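Local coordinates for protein dipeptide Epimerase (Enterococcus faecalis V583, PDB 3JVA) that belongs to the mandelate racemase/muconate lactonizing enzyme family of the enolase superfamily and carries a magnesium ion in its barrel domain, at residues B[125-129]-B[305-310]; B[298-303]-B[349-353]. All coordinates share one frame; numbering follows the deposited sequence.

Interaction 1: B[125-129]-B[305-310]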
# COMPACT_ATOMS: atom_id res chain seq x y z
N TYR B 125 -34.45 19.27 -9.15
CA TYR B 125 -34.40 19.56 -7.72
C TYR B 125 -34.94 20.94 -7.34
O TYR B 125 -35.64 21.09 -6.34
CB TYR B 125 -32.97 19.42 -7.19
CG TYR B 125 -32.89 19.25 -5.69
CD1 TYR B 125 -33.44 18.14 -5.06
CD2 TYR B 125 -32.23 20.20 -4.90
CE1 TYR B 125 -33.34 17.96 -3.68
CE2 TYR B 125 -32.13 20.03 -3.51
CZ TYR B 125 -32.69 18.91 -2.91
OH TYR B 125 -32.60 18.74 -1.55
N ASP B 126 -34.62 21.95 -8.15
CA ASP B 126 -35.09 23.31 -7.88
C ASP B 126 -35.24 24.06 -9.20
O ASP B 126 -34.76 23.60 -10.24
CB ASP B 126 -34.08 24.04 -6.99
CG ASP B 126 -34.72 25.10 -6.12
OD1 ASP B 126 -35.81 25.60 -6.47
OD2 ASP B 126 -34.12 25.44 -5.08
N ASN B 127 -35.91 25.21 -9.17
CA ASN B 127 -36.10 26.01 -10.38
C ASN B 127 -35.39 27.35 -10.27
O ASN B 127 -35.67 28.28 -11.02
CB ASN B 127 -37.59 26.24 -10.65
CG ASN B 127 -38.25 27.07 -9.57
OD1 ASN B 127 -37.64 27.40 -8.56
ND2 ASN B 127 -39.52 27.41 -9.79
N GLN B 128 -34.47 27.45 -9.32
CA GLN B 128 -33.72 28.68 -9.11
C GLN B 128 -32.40 28.35 -8.42
O GLN B 128 -32.24 27.25 -7.88
CB GLN B 128 -34.53 29.65 -8.24
CG GLN B 128 -34.73 29.16 -6.81
CD GLN B 128 -35.67 30.05 -6.01
OE1 GLN B 128 -35.71 29.97 -4.79
NE2 GLN B 128 -36.43 30.88 -6.70
N VAL B 129 -31.47 29.29 -8.43
CA VAL B 129 -30.18 29.07 -7.79
C VAL B 129 -29.55 30.38 -7.36
O VAL B 129 -29.65 31.39 -8.06
CB VAL B 129 -29.23 28.28 -8.73
CG1 VAL B 129 -28.97 29.06 -10.00
CG2 VAL B 129 -27.93 27.96 -8.00
N ALA B 305 -26.78 27.45 -14.93
CA ALA B 305 -27.77 27.72 -13.90
C ALA B 305 -28.86 26.64 -13.87
O ALA B 305 -29.28 26.21 -12.80
CB ALA B 305 -28.40 29.10 -14.11
N HIS B 306 -29.30 26.20 -15.04
CA HIS B 306 -30.31 25.14 -15.10
C HIS B 306 -29.75 23.86 -14.49
O HIS B 306 -30.43 23.17 -13.75
CB HIS B 306 -30.74 24.90 -16.56
CG HIS B 306 -31.78 25.86 -17.05
ND1 HIS B 306 -33.12 25.58 -17.02
CD2 HIS B 306 -31.66 27.12 -17.53
CE1 HIS B 306 -33.80 26.63 -17.46
NE2 HIS B 306 -32.94 27.58 -17.77
N LEU B 307 -28.49 23.56 -14.81
CA LEU B 307 -27.85 22.37 -14.27
C LEU B 307 -27.70 22.47 -12.75
O LEU B 307 -28.01 21.52 -12.02
CB LEU B 307 -26.46 22.20 -14.89
CG LEU B 307 -25.66 21.02 -14.31
CD1 LEU B 307 -26.43 19.71 -14.52
CD2 LEU B 307 -24.30 20.96 -14.98
N ALA B 308 -27.23 23.62 -12.28
CA ALA B 308 -27.03 23.84 -10.85
C ALA B 308 -28.35 23.72 -10.10
O ALA B 308 -28.44 23.04 -9.08
CB ALA B 308 -26.41 25.22 -10.61
N ALA B 309 -29.39 24.36 -10.62
CA ALA B 309 -30.69 24.30 -9.97
C ALA B 309 -31.24 22.87 -9.96
O ALA B 309 -31.88 22.45 -9.00
CB ALA B 309 -31.67 25.23 -10.68
N ALA B 310 -30.99 22.13 -11.04
CA ALA B 310 -31.50 20.77 -11.17
C ALA B 310 -30.85 19.70 -10.30
O ALA B 310 -31.51 18.75 -9.90
CB ALA B 310 -31.44 20.34 -12.63
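Tyr-125 to Val-129 wrap around the C-terminal end of helix 298-310, a contact of a loop and the strand it leads into with a helix end, in which two backbone bonds sit beside a small apolar patch, at the point where the chain enters strand 128-134. The carbonyls of the last helical turn accept both bonds. Tyr-125 N gives its hydrogen to Ala-310 O at 3.1 Å, fairly straight at 157° and tilted from the carbonyl plane. Asp-126 N reaches Ala-309 O at 2.9 Å, but its N-H is bent to 120° and the bond is weak. Further along, Ala-309 CB points into the bend of the loop and lies 3.5 Å from both Gln-128 O and Asp-126 O. In the enolase-type barrel, strand 128-134 is the first of the parallel strands and helix 298-310 leads from strand 287-290 to strand 314-317 in a beta-alpha-beta crossover, which brings the end of this helix beside the start of the barrel. Val-129 straddles the helix surface with its two methyls: CG1 packs on Ala-305 CB at 4.1 Å and CG2 on Ala-308 CB, also at 4.1 Å. A first torsion of 61° sets CG1 between the backbone N and the carbonyl carbon and sends CG2 anti to that nitrogen, splitting the pair between two alanines about one turn apart. Asp-126 turns its carboxylate back on its own loop, where OD1 accepts from Asn-127 N at 2.7 Å on the anti side, somewhat out of the carboxylate plane. The tyrosine ring leads away from the helix, and its OH is hydrogen-bonded to Glu-86 of the second subunit, with Lys-312 of its own chain as a weak partner.

Interaction 2: B[298-303]-B[349-353]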
# COMPACT_ATOMS: atom_id res chain seq x y z
N THR B 298 -24.37 35.09 -21.59
CA THR B 298 -25.72 34.63 -21.29
C THR B 298 -26.03 33.15 -21.51
O THR B 298 -26.56 32.49 -20.61
CB THR B 298 -26.75 35.47 -22.08
OG1 THR B 298 -26.49 36.86 -21.84
CG2 THR B 298 -28.16 35.13 -21.64
N ILE B 299 -25.70 32.62 -22.68
CA ILE B 299 -26.00 31.22 -22.95
C ILE B 299 -25.25 30.27 -22.00
O ILE B 299 -25.86 29.38 -21.39
CB ILE B 299 -25.65 30.86 -24.40
CG1 ILE B 299 -26.50 31.72 -25.35
CG2 ILE B 299 -25.92 29.37 -24.64
CD1 ILE B 299 -26.08 31.62 -26.80
N GLY B 300 -23.95 30.45 -21.87
CA GLY B 300 -23.18 29.60 -20.99
C GLY B 300 -23.66 29.67 -19.55
O GLY B 300 -23.78 28.65 -18.87
N ILE B 301 -23.95 30.88 -19.09
CA ILE B 301 -24.42 31.06 -17.72
C ILE B 301 -25.77 30.41 -17.50
O ILE B 301 -26.00 29.76 -16.47
CB ILE B 301 -24.53 32.57 -17.37
CG1 ILE B 301 -23.13 33.18 -17.24
CG2 ILE B 301 -25.33 32.74 -16.09
CD1 ILE B 301 -22.29 32.59 -16.10
N THR B 302 -26.67 30.57 -18.46
CA THR B 302 -28.01 30.00 -18.33
C THR B 302 -27.97 28.48 -18.28
O THR B 302 -28.65 27.86 -17.46
CB THR B 302 -28.90 30.49 -19.49
OG1 THR B 302 -28.94 31.93 -19.46
CG2 THR B 302 -30.33 29.96 -19.33
N ALA B 303 -27.16 27.87 -19.15
CA ALA B 303 -27.05 26.42 -19.17
C ALA B 303 -26.56 25.95 -17.80
O ALA B 303 -27.12 25.03 -17.20
CB ALA B 303 -26.08 25.98 -20.26
N GLY B 349 -36.55 24.80 -22.57
CA GLY B 349 -35.11 24.82 -22.78
C GLY B 349 -34.43 25.90 -21.96
O GLY B 349 -34.68 26.03 -20.76
N LEU B 350 -33.56 26.67 -22.60
CA LEU B 350 -32.83 27.74 -21.93
C LEU B 350 -33.64 29.03 -21.85
O LEU B 350 -33.25 29.96 -21.14
CB LEU B 350 -31.53 28.04 -22.67
CG LEU B 350 -30.52 26.89 -22.79
CD1 LEU B 350 -29.40 27.31 -23.73
CD2 LEU B 350 -29.98 26.53 -21.41
N GLY B 351 -34.76 29.09 -22.57
CA GLY B 351 -35.59 30.28 -22.57
C GLY B 351 -34.90 31.43 -23.28
O GLY B 351 -35.17 32.61 -23.03
N ILE B 352 -34.00 31.08 -24.19
CA ILE B 352 -33.23 32.06 -24.94
C ILE B 352 -33.65 32.17 -26.41
O ILE B 352 -34.07 31.18 -27.02
CB ILE B 352 -31.72 31.72 -24.85
CG1 ILE B 352 -31.23 31.96 -23.41
CG2 ILE B 352 -30.90 32.53 -25.85
CD1 ILE B 352 -29.79 31.54 -23.16
N SER B 353 -33.54 33.37 -26.96
CA SER B 353 -33.87 33.63 -28.36
C SER B 353 -32.95 34.72 -28.90
O SER B 353 -32.15 35.29 -28.14
CB SER B 353 -35.34 34.06 -28.50
OG SER B 353 -35.60 35.24 -27.75
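The chain's C-terminal tail runs along the first turns of helix 298-310 here, and Leu-350 and Ile-352 both point into its side in an apolar contact without a hydrogen bond between the segments. Leu-350 CD2 lies over the helix backbone, 3.7 Å from Ala-303 CA, while its CD1 meets Ile-299 CG2 at 4.1 Å, the two side chains crossing at about a right angle. Ile-352 is extended (chi2 175°), which carries CD1 to 3.8 Å from Ile-299 CA and lets it meet Thr-302 tip to tip, with Thr-302 OG1 3.8 Å from Ile-352 CD1. The hydroxyl is nevertheless engaged: Thr-302 OG1 donates to Thr-298 O at 2.7 Å, and Thr-302 N reaches the same oxygen from the opposite face of its plane. With Val-334 N also bonded to OG1, the threonine's rotation is held, and CG2 is turned toward the tail, 3.4 Å from Leu-350 O. Ile-104 of helix 96-114 touches Ile-299, Ala-303 and Leu-350, and Tyr-45 of strand 43-48 touches Ile-299 and Ile-352, so the contact sits where the barrel helix and the tail meet elements of the N-terminal domain.

Overall arrangement
Both contacts use helix 298-310, interaction 2 at its first turns and interaction 1 at its last, with centres about 13 Å apart. They meet at His-306, whose CE1 packs 3.5 Å from Gly-349 O and whose ND1 is hydrogen-bonded to Tyr-119 N. Along the chain the segments alternate, and the one helix touches both the loop leading into the first barrel strand and the C-terminal tail. The magnesium ion is bound by Asp-189, Glu-215 and Asp-240, at or just beyond the C-terminal ends of barrel strands. Interaction 1 gathers at the start of strand 128-134, hence toward the other end of the barrel, and neither contact includes a metal ligand.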